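PDB 4A39: metallo-carboxypeptidase from Pseudomonas aeruginosa, which probably acts as a zinc-dependent carboxypeptidase of the M14 family, cleaving residues from the C-terminal ends of peptides or proteins. Local coordinates for residues E93-V98 / F123-R128. Numbering follows the deposited sequence.
Sequences ERWFRV and FEPYSR
The indole of W95 carries this contact, its broad flat face offering room for two aliphatic pieces, one from E124 and one from P125. P125 CD sits 3.8 Å from the centroid of the W95 six-membered ring, 25° off the normal, and E124 CG lies at the same 3.8 Å over the five-membered ring; both are CH-pi contacts. Proline suits its place because CD, bonded to the amide nitrogen, has polarised C-H groups. Glutamate suits its own because an aliphatic CH2 can lie on the ring while the carboxylate reaches on to water. The tightest approach of the pyrrolidine is P125 CD to W95 CZ2, 3.5 Å, the two side chains crossing at about a right angle. E124 CG is anti to the backbone N (chi1 -173°), and the extended chain beyond it crosses the indole obliquely and carries the carboxylate out past the CD1 rim, with E124 OE2 3.4 Å from W95 CD1.

W95 belongs to the run that includes strand 96-103 of the N-terminal beta-sheet domain of this cytosolic carboxypeptidase, while 123-128 links strand 118-121 to helix 128-138, whose N-cap is S127.

Two waters complete the join. One donates to E124 OE2 at 2.8 Å and accepts weakly from W95 NE1, which has a further partner just beside one of the segments; the other accepts from W95 N at 2.9 Å and donates to E93 O, with a weak third bond to OE2. The carboxylate's strongest polar partner is G366.

R97 is long enough for NH2 to come obliquely to F123 CE1 at 4.2 Å while its N-H groups reach the carbonyls of Q85, F351 and T362. The apolar ring of F123 also packs on M185, about 8 Å from the side chain of zinc ligand E183.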
ATOM      1  N   GLU A  93       7.673  17.011   1.949  1.00 14.74           N
ATOM      2  CA  GLU A  93       8.614  16.121   2.630  1.00 15.20           C
ATOM      3  C   GLU A  93       8.153  15.809   4.047  1.00 13.99           C
ATOM      4  O   GLU A  93       8.196  14.657   4.481  1.00 15.17           O
ATOM      5  CB  GLU A  93      10.013  16.736   2.684  1.00 16.23           C
ATOM      6  CG  GLU A  93      10.771  16.687   1.371  1.00 21.12           C
ATOM      7  CD  GLU A  93      12.254  16.953   1.556  1.00 23.35           C
ATOM      8  OE1 GLU A  93      12.891  16.221   2.345  1.00 27.71           O
ATOM      9  OE2 GLU A  93      12.784  17.888   0.916  1.00 26.56           O
ATOM     10  N   ARG A  94       7.727  16.845   4.766  1.00 12.42           N
ATOM     11  CA  ARG A  94       7.234  16.702   6.134  1.00 11.10           C
ATOM     12  C   ARG A  94       5.707  16.720   6.098  1.00  9.14           C
ATOM     13  O   ARG A  94       5.105  17.735   5.755  1.00  9.32           O
ATOM     14  CB  ARG A  94       7.719  17.861   7.012  1.00 13.26           C
ATOM     15  CG  ARG A  94       9.226  17.993   7.126  1.00 14.60           C
ATOM     16  CD  ARG A  94       9.607  19.275   7.864  1.00 16.34           C
ATOM     17  NE  ARG A  94       9.269  19.233   9.285  1.00 16.52           N
ATOM     18  CZ  ARG A  94       9.394  20.268  10.113  1.00 18.20           C
ATOM     19  NH1 ARG A  94       9.846  21.429   9.661  1.00 19.25           N
ATOM     20  NH2 ARG A  94       9.067  20.142  11.394  1.00 17.94           N
ATOM     21  N   TRP A  95       5.088  15.595   6.442  1.00  8.10           N
ATOM     22  CA  TRP A  95       3.633  15.503   6.449  1.00  6.43           C
ATOM     23  C   TRP A  95       3.077  15.459   7.871  1.00  6.22           C
ATOM     24  O   TRP A  95       3.616  14.773   8.747  1.00  7.62           O
ATOM     25  CB  TRP A  95       3.179  14.274   5.652  1.00  5.73           C
ATOM     26  CG  TRP A  95       3.439  14.414   4.180  1.00  6.99           C
ATOM     27  CD1 TRP A  95       4.630  14.237   3.533  1.00  8.58           C
ATOM     28  CD2 TRP A  95       2.498  14.826   3.181  1.00  6.96           C
ATOM     29  NE1 TRP A  95       4.489  14.516   2.193  1.00  7.81           N
ATOM     30  CE2 TRP A  95       3.191  14.881   1.950  1.00  9.58           C
ATOM     31  CE3 TRP A  95       1.136  15.156   3.207  1.00  7.64           C
ATOM     32  CZ2 TRP A  95       2.565  15.254   0.752  1.00  6.97           C
ATOM     33  CZ3 TRP A  95       0.512  15.529   2.013  1.00  9.98           C
ATOM     34  CH2 TRP A  95       1.232  15.573   0.803  1.00  8.44           C
ATOM     35  N   PHE A  96       2.002  16.208   8.099  1.00  6.50           N
ATOM     36  CA  PHE A  96       1.377  16.284   9.416  1.00  5.06           C
ATOM     37  C   PHE A  96      -0.145  16.178   9.355  1.00  4.91           C
ATOM     38  O   PHE A  96      -0.766  16.567   8.368  1.00  6.11           O
ATOM     39  CB  PHE A  96       1.757  17.599  10.102  1.00  6.05           C
ATOM     40  CG  PHE A  96       1.480  18.826   9.270  1.00  4.64           C
ATOM     41  CD1 PHE A  96       2.422  19.301   8.360  1.00  5.69           C
ATOM     42  CD2 PHE A  96       0.280  19.515   9.409  1.00  4.16           C
ATOM     43  CE1 PHE A  96       2.171  20.451   7.603  1.00  6.46           C
ATOM     44  CE2 PHE A  96       0.018  20.660   8.660  1.00  6.88           C
ATOM     45  CZ  PHE A  96       0.965  21.130   7.756  1.00  5.61           C
ATOM     46  N   ARG A  97      -0.738  15.650  10.420  1.00  4.93           N
ATOM     47  CA  ARG A  97      -2.188  15.497  10.492  1.00  4.34           C
ATOM     48  C   ARG A  97      -2.834  16.807  10.942  1.00  4.73           C
ATOM     49  O   ARG A  97      -2.236  17.576  11.701  1.00  5.13           O
ATOM     50  CB  ARG A  97      -2.546  14.379  11.481  1.00  3.20           C
ATOM     51  CG  ARG A  97      -2.016  12.995  11.102  1.00  5.09           C
ATOM     52  CD  ARG A  97      -2.860  12.333  10.014  1.00  7.05           C
ATOM     53  NE  ARG A  97      -2.253  11.075   9.573  1.00  5.57           N
ATOM     54  CZ  ARG A  97      -2.928  10.067   9.026  1.00  5.85           C
ATOM     55  NH1 ARG A  97      -4.240  10.157   8.849  1.00  5.89           N
ATOM     56  NH2 ARG A  97      -2.289   8.963   8.654  1.00  5.01           N
ATOM     57  N   VAL A  98      -4.050  17.058  10.465  1.00  4.82           N
ATOM     58  CA  VAL A  98      -4.787  18.266  10.823  1.00  5.36           C
ATOM     59  C   VAL A  98      -6.156  17.904  11.395  1.00  5.96           C
ATOM     60  O   VAL A  98      -6.730  16.871  11.054  1.00  5.57           O
ATOM     61  CB  VAL A  98      -4.983  19.192   9.599  1.00  5.96           C
ATOM     62  CG1 VAL A  98      -3.635  19.728   9.130  1.00  6.29           C
ATOM     63  CG2 VAL A  98      -5.677  18.432   8.471  1.00  4.99           C
ATOM     64  N   PHE A 123      -3.202  10.171   2.317  1.00  3.03           N
ATOM     65  CA  PHE A 123      -2.039   9.537   2.942  1.00  3.71           C
ATOM     66  C   PHE A 123      -0.802  10.123   2.266  1.00  4.09           C
ATOM     67  O   PHE A 123      -0.892  10.634   1.150  1.00  3.92           O
ATOM     68  CB  PHE A 123      -2.039   8.013   2.754  1.00  3.48           C
ATOM     69  CG  PHE A 123      -1.073   7.296   3.667  1.00  3.96           C
ATOM     70  CD1 PHE A 123      -1.428   7.007   4.982  1.00  2.73           C
ATOM     71  CD2 PHE A 123       0.202   6.953   3.226  1.00  2.39           C
ATOM     72  CE1 PHE A 123      -0.522   6.388   5.842  1.00  2.84           C
ATOM     73  CE2 PHE A 123       1.116   6.333   4.081  1.00  2.58           C
ATOM     74  CZ  PHE A 123       0.751   6.052   5.390  1.00  4.21           C
ATOM     75  N   GLU A 124       0.347  10.058   2.935  1.00  4.95           N
ATOM     76  CA  GLU A 124       1.594  10.570   2.361  1.00  6.33           C
ATOM     77  C   GLU A 124       1.779   9.887   0.999  1.00  5.75           C
ATOM     78  O   GLU A 124       2.022   8.687   0.933  1.00  5.62           O
ATOM     79  CB  GLU A 124       2.761  10.238   3.299  1.00  7.31           C
ATOM     80  CG  GLU A 124       4.089  10.854   2.892  1.00  6.14           C
ATOM     81  CD  GLU A 124       5.153  10.738   3.971  1.00  9.09           C
ATOM     82  OE1 GLU A 124       4.878  10.156   5.046  1.00  6.24           O
ATOM     83  OE2 GLU A 124       6.272  11.235   3.739  1.00  9.64           O
ATOM     84  N   PRO A 125       1.682  10.652  -0.106  1.00  5.12           N
ATOM     85  CA  PRO A 125       1.819  10.117  -1.468  1.00  6.56           C
ATOM     86  C   PRO A 125       3.170   9.553  -1.889  1.00  6.03           C
ATOM     87  O   PRO A 125       4.221  10.023  -1.449  1.00  6.51           O
ATOM     88  CB  PRO A 125       1.424  11.300  -2.357  1.00  7.44           C
ATOM     89  CG  PRO A 125       0.638  12.202  -1.447  1.00  8.21           C
ATOM     90  CD  PRO A 125       1.389  12.095  -0.153  1.00  6.11           C
ATOM     91  N   TYR A 126       3.117   8.543  -2.755  1.00  5.18           N
ATOM     92  CA  TYR A 126       4.313   7.918  -3.307  1.00  6.22           C
ATOM     93  C   TYR A 126       4.203   8.144  -4.813  1.00  5.20           C
ATOM     94  O   TYR A 126       3.421   7.479  -5.491  1.00  5.05           O
ATOM     95  CB  TYR A 126       4.351   6.417  -2.999  1.00  4.71           C
ATOM     96  CG  TYR A 126       5.754   5.861  -3.046  1.00  5.61           C
ATOM     97  CD1 TYR A 126       6.418   5.681  -4.261  1.00  4.11           C
ATOM     98  CD2 TYR A 126       6.455   5.611  -1.868  1.00  5.76           C
ATOM     99  CE1 TYR A 126       7.752   5.273  -4.298  1.00  5.18           C
ATOM    100  CE2 TYR A 126       7.789   5.205  -1.891  1.00  6.61           C
ATOM    101  CZ  TYR A 126       8.432   5.041  -3.106  1.00  4.42           C
ATOM    102  OH  TYR A 126       9.756   4.665  -3.127  1.00  7.70           O
ATOM    103  N   SER A 127       4.967   9.103  -5.327  1.00  6.44           N
ATOM    104  CA  SER A 127       4.922   9.433  -6.751  1.00  7.04           C
ATOM    105  C   SER A 127       5.656   8.422  -7.619  1.00  7.21           C
ATOM    106  O   SER A 127       6.438   7.613  -7.124  1.00  6.65           O
ATOM    107  CB  SER A 127       5.534  10.813  -6.995  1.00  6.07           C
ATOM    108  OG  SER A 127       6.937  10.786  -6.799  1.00  7.51           O
ATOM    109  N   ARG A 128       5.404   8.470  -8.922  1.00  6.90           N
ATOM    110  CA  ARG A 128       6.081   7.557  -9.828  1.00  7.06           C
ATOM    111  C   ARG A 128       7.526   8.022  -9.973  1.00  7.52           C
ATOM    112  O   ARG A 128       8.405   7.240 -10.347  1.00  7.67           O
ATOM    113  CB  ARG A 128       5.393   7.529 -11.196  1.00  9.09           C
ATOM    114  CG  ARG A 128       3.926   7.107 -11.180  1.00  7.48           C
ATOM    115  CD  ARG A 128       3.745   5.731 -10.557  1.00  7.34           C
ATOM    116  NE  ARG A 128       3.666   5.801  -9.098  1.00  5.45           N
ATOM    117  CZ  ARG A 128       4.089   4.843  -8.277  1.00  5.58           C
ATOM    118  NH1 ARG A 128       4.631   3.733  -8.760  1.00  7.34           N
ATOM    119  NH2 ARG A 128       3.963   4.996  -6.964  1.00  5.76           N
TER
HETATM  120  O   HOH W   1       6.260  12.946   6.457  1.00 15.01           O
HETATM  121  O   HOH W   2       6.916  12.502   1.379  1.00 13.47           O